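Local coordinates for protein nucleoporin NUP116 (PDB 3NF5) that probably serves as a structural constituent of the nuclear pore complex, its C-terminal domain being a pore-targeting domain, at residues K30-I33 with Q34-E37. Sequence-based numbering, arbitrary orientation.
Sequences KYEI and QKVE. With GOL (glycerol), chain C.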
# COMPACT_ATOMS: atom_id res chain seq x y z
N LYS A 30 10.79 -23.55 3.02
CA LYS A 30 10.57 -22.91 4.29
C LYS A 30 11.64 -21.90 4.69
O LYS A 30 11.30 -20.88 5.29
CB LYS A 30 10.35 -23.93 5.44
CG LYS A 30 10.25 -23.38 6.83
CD LYS A 30 8.74 -23.17 7.25
CE LYS A 30 8.55 -23.06 8.81
NZ LYS A 30 8.74 -21.67 9.38
N TYR A 31 12.91 -22.14 4.35
CA TYR A 31 13.98 -21.18 4.67
C TYR A 31 13.80 -19.90 3.85
O TYR A 31 13.84 -18.83 4.43
CB TYR A 31 15.37 -21.79 4.41
CG TYR A 31 16.55 -20.82 4.41
CD1 TYR A 31 17.05 -20.28 5.59
CD2 TYR A 31 17.20 -20.48 3.23
CE1 TYR A 31 18.15 -19.39 5.57
CE2 TYR A 31 18.28 -19.59 3.20
CZ TYR A 31 18.75 -19.05 4.37
OH TYR A 31 19.84 -18.18 4.31
N GLU A 32 13.57 -20.03 2.54
CA GLU A 32 13.48 -18.85 1.69
C GLU A 32 12.22 -18.00 1.92
O GLU A 32 12.29 -16.76 1.80
CB GLU A 32 13.64 -19.20 0.20
CG GLU A 32 15.06 -19.75 -0.13
CD GLU A 32 16.21 -18.71 -0.01
OE1 GLU A 32 15.92 -17.46 -0.02
OE2 GLU A 32 17.41 -19.18 0.05
N ILE A 33 11.08 -18.66 2.21
CA ILE A 33 9.81 -17.94 2.46
C ILE A 33 9.87 -17.10 3.76
O ILE A 33 9.05 -16.19 3.92
CB ILE A 33 8.59 -18.91 2.45
CG1 ILE A 33 7.26 -18.16 2.29
CG2 ILE A 33 8.53 -19.75 3.72
CD1 ILE A 33 6.96 -17.60 0.86
N GLN A 34 10.83 -17.40 4.66
CA GLN A 34 11.10 -16.64 5.86
C GLN A 34 11.88 -15.36 5.58
O GLN A 34 12.04 -14.58 6.47
CB GLN A 34 11.86 -17.48 6.95
CG GLN A 34 10.99 -18.43 7.62
CD GLN A 34 11.67 -19.60 8.40
OE1 GLN A 34 10.95 -20.40 8.96
NE2 GLN A 34 12.98 -19.73 8.36
N LYS A 35 12.37 -15.15 4.36
CA LYS A 35 13.25 -14.00 4.07
C LYS A 35 13.07 -13.50 2.61
O LYS A 35 14.01 -13.33 1.84
CB LYS A 35 14.70 -14.31 4.43
CG LYS A 35 15.31 -15.56 3.74
CD LYS A 35 16.85 -15.53 3.79
CE LYS A 35 17.47 -15.33 2.38
NZ LYS A 35 16.80 -14.21 1.60
N VAL A 36 11.82 -13.23 2.25
CA VAL A 36 11.53 -12.79 0.93
C VAL A 36 12.01 -11.34 0.79
O VAL A 36 11.64 -10.48 1.57
CB VAL A 36 10.02 -12.90 0.61
CG1 VAL A 36 9.77 -12.26 -0.78
CG2 VAL A 36 9.63 -14.40 0.71
N GLU A 37 12.91 -11.11 -0.16
CA GLU A 37 13.38 -9.76 -0.46
C GLU A 37 12.61 -8.99 -1.53
O GLU A 37 11.96 -9.58 -2.39
CB GLU A 37 14.87 -9.82 -0.86
C1 GOL C . 13.25 -14.65 -3.53
O1 GOL C . 11.98 -14.37 -4.15
C2 GOL C . 13.34 -14.39 -2.01
O2 GOL C . 13.96 -13.18 -1.74
C3 GOL C . 14.24 -15.41 -1.26
O3 GOL C . 13.70 -15.92 -0.06
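K35 reaches past Y31 to E32 on the short, weakly bonded helix 30-33, its side chain running from the Y31 carbonyl to the E32 carboxylate. Beyond CB, a chi1 of 57° places K35 CG between the backbone N and carbonyl carbon, 3.7 Å from Y31 O. K35 CD then lies obliquely against the Y31 ring, 4.0 Å from Y31 OH. After a bend at chi3, K35 CE comes 3.6 Å from E32 OE1, and K35 NZ ends in a long salt bridge to that same oxygen at 3.7 Å. The backbone beneath is the helix 30-33 running into the loop before strand 40-43, on the surface of the nucleoporin C-terminal domain of the Nup98-96 autopeptidase S59 family. Here K35 N bonds to E32 O at 3.0 Å, an i to i+3 pairing, while Q34 N reaches Y31 O weakly. A glycerol, probably from the crystallisation liquor, sits beside E32 and E37: its O3 donates to E32 OE1, and E37 N gives O2 a nearly straight bond (176°). On another side of the turn, K30 NZ donates a 2.6 Å hydrogen bond to Q34 OE1, in the carbonyl plane, K30 bending at chi2 and chi4 to meet an extended glutamine that also touches D56 and S58. I33 and V36 point the same way, CD1 of I33 lying 4.2 Å from CG2 of V36.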